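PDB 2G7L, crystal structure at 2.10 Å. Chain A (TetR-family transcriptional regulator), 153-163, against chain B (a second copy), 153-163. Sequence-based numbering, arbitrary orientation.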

ATOM      1  N   LEU A 153      -2.545   7.809   6.431  1.00 43.61           N
ATOM      2  CA  LEU A 153      -2.870   8.019   5.013  1.00 44.29           C
ATOM      3  C   LEU A 153      -2.430   6.811   4.176  1.00 43.37           C
ATOM      4  O   LEU A 153      -3.195   6.322   3.321  1.00 43.09           O
ATOM      5  N   GLN A 154      -1.188   6.378   4.397  1.00 42.70           N
ATOM      6  CA  GLN A 154      -0.662   5.218   3.673  1.00 43.58           C
ATOM      7  C   GLN A 154      -1.524   3.976   3.872  1.00 45.09           C
ATOM      8  O   GLN A 154      -1.688   3.197   2.982  1.00 46.36           O
ATOM      9  N   ASP A 155      -2.062   3.809   5.060  1.00 47.89           N
ATOM     10  CA  ASP A 155      -2.887   2.651   5.419  1.00 49.60           C
ATOM     11  C   ASP A 155      -4.206   2.657   4.641  1.00 49.00           C
ATOM     12  O   ASP A 155      -4.624   1.608   4.110  1.00 50.17           O
ATOM     13  N   ALA A 156      -4.882   3.809   4.558  1.00 46.94           N
ATOM     14  CA  ALA A 156      -6.130   3.871   3.794  1.00 45.84           C
ATOM     15  C   ALA A 156      -5.848   3.637   2.318  1.00 44.70           C
ATOM     16  O   ALA A 156      -6.550   2.891   1.635  1.00 43.27           O
ATOM     17  N   THR A 157      -4.771   4.252   1.844  1.00 44.35           N
ATOM     18  CA  THR A 157      -4.353   4.137   0.461  1.00 44.66           C
ATOM     19  C   THR A 157      -4.004   2.718   0.111  1.00 46.06           C
ATOM     20  O   THR A 157      -4.396   2.254  -0.944  1.00 45.33           O
ATOM     21  N   ALA A 158      -3.210   2.029   0.963  1.00 45.97           N
ATOM     22  CA  ALA A 158      -2.876   0.597   0.702  1.00 45.35           C
ATOM     23  C   ALA A 158      -4.131  -0.242   0.664  1.00 44.06           C
ATOM     24  O   ALA A 158      -4.262  -1.091  -0.203  1.00 45.84           O
ATOM     25  N   THR A 159      -5.073   0.008   1.544  1.00 45.39           N
ATOM     26  CA  THR A 159      -6.322  -0.795   1.568  1.00 46.97           C
ATOM     27  C   THR A 159      -7.236  -0.552   0.357  1.00 48.33           C
ATOM     28  O   THR A 159      -7.927  -1.465  -0.132  1.00 48.66           O
ATOM     29  N   ALA A 160      -7.309   0.703  -0.081  1.00 48.91           N
ATOM     30  CA  ALA A 160      -8.059   1.034  -1.317  1.00 49.41           C
ATOM     31  C   ALA A 160      -7.372   0.461  -2.578  1.00 49.51           C
ATOM     32  O   ALA A 160      -8.048   0.039  -3.520  1.00 48.23           O
ATOM     33  N   ALA A 161      -6.027   0.429  -2.570  1.00 51.27           N
ATOM     34  CA  ALA A 161      -5.237  -0.227  -3.633  1.00 52.82           C
ATOM     35  C   ALA A 161      -5.624  -1.666  -3.965  1.00 54.71           C
ATOM     36  O   ALA A 161      -5.543  -2.089  -5.137  1.00 53.96           O
ATOM     37  N   GLU A 162      -6.000  -2.410  -2.921  1.00 57.51           N
ATOM     38  CA  GLU A 162      -6.419  -3.815  -2.980  1.00 60.84           C
ATOM     39  C   GLU A 162      -7.830  -3.999  -3.505  1.00 63.09           C
ATOM     40  O   GLU A 162      -8.245  -5.128  -3.701  1.00 63.39           O
ATOM     41  N   GLN A 163      -8.588  -2.903  -3.686  1.00 65.88           N
ATOM     42  CA  GLN A 163      -9.954  -2.972  -4.241  1.00 67.76           C
ATOM     43  C   GLN A 163      -9.929  -3.152  -5.764  1.00 68.91           C
ATOM     44  O   GLN A 163      -9.033  -2.628  -6.448  1.00 68.18           O
TER
ATOM     45  N   LEU B 153       1.875  -7.272   7.240  1.00 43.61           N
ATOM     46  CA  LEU B 153       2.336  -7.591   5.881  1.00 44.29           C
ATOM     47  C   LEU B 153       1.985  -6.454   4.913  1.00 43.37           C
ATOM     48  O   LEU B 153       2.831  -6.030   4.101  1.00 43.09           O
ATOM     49  N   GLN B 154       0.729  -6.010   4.977  1.00 42.70           N
ATOM     50  CA  GLN B 154       0.280  -4.913   4.117  1.00 43.58           C
ATOM     51  C   GLN B 154       1.123  -3.655   4.301  1.00 45.09           C
ATOM     52  O   GLN B 154       1.377  -2.947   3.374  1.00 46.36           O
ATOM     53  N   ASP B 155       1.544  -3.394   5.520  1.00 47.89           N
ATOM     54  CA  ASP B 155       2.334  -2.209   5.866  1.00 49.60           C
ATOM     55  C   ASP B 155       3.723  -2.270   5.223  1.00 49.00           C
ATOM     56  O   ASP B 155       4.194  -1.264   4.655  1.00 50.17           O
ATOM     57  N   ALA B 156       4.399  -3.422   5.297  1.00 46.94           N
ATOM     58  CA  ALA B 156       5.715  -3.539   4.666  1.00 45.84           C
ATOM     59  C   ALA B 156       5.580  -3.422   3.155  1.00 44.70           C
ATOM     60  O   ALA B 156       6.348  -2.729   2.488  1.00 43.27           O
ATOM     61  N   THR B 157       4.551  -4.076   2.628  1.00 44.35           N
ATOM     62  CA  THR B 157       4.271  -4.071   1.206  1.00 44.66           C
ATOM     63  C   THR B 157       3.964  -2.686   0.713  1.00 46.06           C
ATOM     64  O   THR B 157       4.458  -2.304  -0.332  1.00 45.33           O
ATOM     65  N   ALA B 158       3.093  -1.935   1.427  1.00 45.97           N
ATOM     66  CA  ALA B 158       2.792  -0.529   1.024  1.00 45.35           C
ATOM     67  C   ALA B 158       4.048   0.309   1.043  1.00 44.06           C
ATOM     68  O   ALA B 158       4.265   1.088   0.129  1.00 45.84           O
ATOM     69  N   THR B 159       4.898   0.132   2.027  1.00 45.39           N
ATOM     70  CA  THR B 159       6.142   0.939   2.110  1.00 46.97           C
ATOM     71  C   THR B 159       7.169   0.606   1.018  1.00 48.33           C
ATOM     72  O   THR B 159       7.908   1.481   0.529  1.00 48.66           O
ATOM     73  N   ALA B 160       7.279  -0.679   0.688  1.00 48.91           N
ATOM     74  CA  ALA B 160       8.145  -1.103  -0.439  1.00 49.41           C
ATOM     75  C   ALA B 160       7.587  -0.633  -1.802  1.00 49.51           C
ATOM     76  O   ALA B 160       8.353  -0.284  -2.703  1.00 48.23           O
ATOM     77  N   ALA B 161       6.247  -0.606  -1.928  1.00 51.27           N
ATOM     78  CA  ALA B 161       5.567  -0.038  -3.111  1.00 52.82           C
ATOM     79  C   ALA B 161       5.991   1.372  -3.515  1.00 54.71           C
ATOM     80  O   ALA B 161       6.026   1.702  -4.719  1.00 53.96           O
ATOM     81  N   GLU B 162       6.266   2.197  -2.501  1.00 57.51           N
ATOM     82  CA  GLU B 162       6.694   3.595  -2.628  1.00 60.84           C
ATOM     83  C   GLU B 162       8.150   3.743  -3.026  1.00 63.09           C
ATOM     84  O   GLU B 162       8.587   4.854  -3.268  1.00 63.39           O
ATOM     85  N   GLN B 163       8.918   2.638  -3.045  1.00 65.88           N
ATOM     86  CA  GLN B 163      10.332   2.669  -3.468  1.00 67.76           C
ATOM     87  C   GLN B 163      10.457   2.730  -4.996  1.00 68.91           C
ATOM     88  O   GLN B 163       9.629   2.151  -5.721  1.00 68.18           O
TER

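Where two helices cross steeply on a two-fold axis, contact is confined to a short patch, and a small residue can sit at the crossing while longer side chains beside it reach the partner. The segments 153-163 of this TetR-family regulator illustrate the principle. The helices cross at 94°, their axes approach to 10.0 Å, and exact two-fold symmetry means that every contact occurs twice, except those a residue makes with its own copy.

Ala158(A) and Ala158(B) are such residues. In both chains the CA-to-CB bond points toward the other stretch, and the CB atoms of Ala158(A) and Ala158(B) meet at 3.6 Å, the one apolar side-chain contact of the patch. The backbones are correspondingly near, with the CA atoms of Ala158(A) and Ala158(B) 5.8 Å apart. Two methyl groups, one from each chain, meet where the backbones come nearest, and each alanine has about 40 Å² covered by the opposing stretch.

The largest share of the surface nevertheless belongs to Gln154(A) and Gln154(B), one helical turn earlier, with about 95 Å² covered on each copy out of a total of 361 Å². The CA-to-CB bond of each also points toward the partner, and chi1 and chi2 are both t, so the chain is extended and spans the gap. The amide group of Gln154(A) lies over Ala158(B) and beside Asp155(B), Thr159(B) and Glu162(B), a set of residues that follows one side of the partner helix and continues just beyond it; Gln154(B) does the same on chain A. The amide is probably turned over in the model, so its polar pairing with these neighbours is best left open.

Glu162(A) and Glu162(B) come next, with 22 to 25 Å² covered. The CA-to-CB bond of each points toward the other stretch, and an m, t conformation carries the carboxylate to the end of the opposing glutamine. Asp155(A) and Thr159(A), like their copies Asp155(B) and Thr159(B), contribute less. Both start sideways, but the t rotamer of the aspartate brings its end nearer the partner, while its OD2 is hydrogen-bonded elsewhere in the structure. The threonine adopts m, with its OG1 beside the glutamine from the other chain.

Two residues that make no contact with the partner bond to their own chain. Thr157(A), also m, donates from OG1 to O of Leu153(A) at 2.6 Å, and this OG1 also has a partner elsewhere in the structure; Gln163(A) folds back through m, m so that its NE2 donates to O of Thr159(A) at 2.8 Å. The same bonds recur in chain B. The general lesson is that a small central contact can be flanked by much larger coverage from extended polar side chains.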

ATOM      1  CB  LEU A 153      -2.226   9.343   4.489  1.00 43.26           C
ATOM      2  CG  LEU A 153      -2.950  10.643   4.970  1.00 44.89           C
ATOM      3  CD1 LEU A 153      -2.189  11.929   4.649  1.00 43.95           C
ATOM      4  CD2 LEU A 153      -4.345  10.676   4.452  1.00 41.44           C
ATOM      5  CB  GLN A 154       0.752   4.893   4.095  1.00 42.93           C
ATOM      6  CG  GLN A 154       1.397   3.868   3.103  1.00 45.97           C
ATOM      7  CD  GLN A 154       2.597   3.276   3.691  1.00 48.03           C
ATOM      8  OE1 GLN A 154       3.694   3.736   3.459  1.00 54.65           O
ATOM      9  NE2 GLN A 154       2.401   2.280   4.543  1.00 51.83           N
ATOM     10  CB  ASP A 155      -3.125   2.678   6.933  1.00 50.91           C
ATOM     11  CG  ASP A 155      -4.162   1.628   7.404  1.00 57.01           C
ATOM     12  OD1 ASP A 155      -3.909   0.393   7.195  1.00 62.10           O
ATOM     13  OD2 ASP A 155      -5.204   2.051   7.984  1.00 60.53           O
ATOM     14  CB  ALA A 156      -6.852   5.250   4.005  1.00 45.84           C
ATOM     15  CB  THR A 157      -3.097   4.986   0.189  1.00 44.60           C
ATOM     16  OG1 THR A 157      -3.299   6.325   0.682  1.00 47.97           O
ATOM     17  CG2 THR A 157      -2.773   5.037  -1.288  1.00 41.52           C
ATOM     18  CB  ALA A 158      -1.863   0.052   1.717  1.00 44.51           C
ATOM     19  CB  THR A 159      -7.142  -0.595   2.882  1.00 47.63           C
ATOM     20  OG1 THR A 159      -6.354  -0.982   4.025  1.00 49.86           O
ATOM     21  CG2 THR A 159      -8.418  -1.479   2.891  1.00 46.75           C
ATOM     22  CB  ALA A 160      -8.255   2.562  -1.428  1.00 48.22           C
ATOM     23  CB  ALA A 161      -3.709  -0.113  -3.354  1.00 52.32           C
ATOM     24  CB  GLU A 162      -6.346  -4.451  -1.578  1.00 61.14           C
ATOM     25  CG  GLU A 162      -4.921  -4.485  -0.866  1.00 60.71           C
ATOM     26  CD  GLU A 162      -4.959  -5.199   0.529  1.00 62.81           C
ATOM     27  OE1 GLU A 162      -4.020  -5.989   0.814  1.00 67.22           O
ATOM     28  OE2 GLU A 162      -5.909  -4.976   1.345  1.00 65.19           O
ATOM     29  CB  GLN A 163     -10.799  -1.747  -3.852  1.00 68.26           C
ATOM     30  CG  GLN A 163     -10.947  -1.475  -2.325  1.00 70.18           C
ATOM     31  CD  GLN A 163     -11.176  -2.749  -1.493  1.00 72.99           C
ATOM     32  OE1 GLN A 163     -12.107  -3.506  -1.757  1.00 72.61           O
ATOM     33  NE2 GLN A 163     -10.299  -2.991  -0.494  1.00 73.16           N
TER
ATOM     34  CB  LEU B 153       1.741  -8.955   5.402  1.00 43.26           C
ATOM     35  CG  LEU B 153       2.410 -10.211   6.051  1.00 44.89           C
ATOM     36  CD1 LEU B 153       1.679 -11.521   5.759  1.00 43.95           C
ATOM     37  CD2 LEU B 153       3.849 -10.278   5.676  1.00 41.44           C
ATOM     38  CB  GLN B 154      -1.167  -4.560   4.372  1.00 42.93           C
ATOM     39  CG  GLN B 154      -1.708  -3.619   3.244  1.00 45.97           C
ATOM     40  CD  GLN B 154      -2.958  -2.987   3.664  1.00 48.03           C
ATOM     41  OE1 GLN B 154      -4.029  -3.468   3.364  1.00 54.65           O
ATOM     42  NE2 GLN B 154      -2.842  -1.927   4.451  1.00 51.83           N
ATOM     43  CB  ASP B 155       2.423  -2.116   7.393  1.00 50.91           C
ATOM     44  CG  ASP B 155       3.413  -1.028   7.880  1.00 57.01           C
ATOM     45  OD1 ASP B 155       3.186   0.186   7.551  1.00 62.10           O
ATOM     46  OD2 ASP B 155       4.391  -1.401   8.589  1.00 60.53           O
ATOM     47  CB  ALA B 156       6.408  -4.894   5.053  1.00 45.84           C
ATOM     48  CB  THR B 157       3.044  -4.944   0.880  1.00 44.60           C
ATOM     49  OG1 THR B 157       3.193  -6.239   1.493  1.00 47.97           O
ATOM     50  CG2 THR B 157       2.867  -5.111  -0.613  1.00 41.52           C
ATOM     51  CB  ALA B 158       1.686   0.090   1.889  1.00 44.51           C
ATOM     52  CB  THR B 159       6.829   0.846   3.510  1.00 47.63           C
ATOM     53  OG1 THR B 159       5.935   1.318   4.537  1.00 49.86           O
ATOM     54  CG2 THR B 159       8.101   1.733   3.575  1.00 46.75           C
ATOM     55  CB  ALA B 160       8.345  -2.634  -0.410  1.00 48.22           C
ATOM     56  CB  ALA B 161       4.019  -0.136  -2.975  1.00 52.32           C
ATOM     57  CB  GLU B 162       6.487   4.339  -1.294  1.00 61.14           C
ATOM     58  CG  GLU B 162       5.000   4.423  -0.730  1.00 60.71           C
ATOM     59  CD  GLU B 162       4.904   5.243   0.603  1.00 62.81           C
ATOM     60  OE1 GLU B 162       3.944   6.050   0.732  1.00 67.22           O
ATOM     61  OE2 GLU B 162       5.768   5.088   1.522  1.00 65.19           O
ATOM     62  CB  GLN B 163      11.130   1.482  -2.904  1.00 68.26           C
ATOM     63  CG  GLN B 163      11.127   1.331  -1.353  1.00 70.18           C
ATOM     64  CD  GLN B 163      11.278   2.666  -0.605  1.00 72.99           C
ATOM     65  OE1 GLN B 163      12.234   3.404  -0.835  1.00 72.61           O
ATOM     66  NE2 GLN B 163      10.309   2.983   0.281  1.00 73.16           N
TER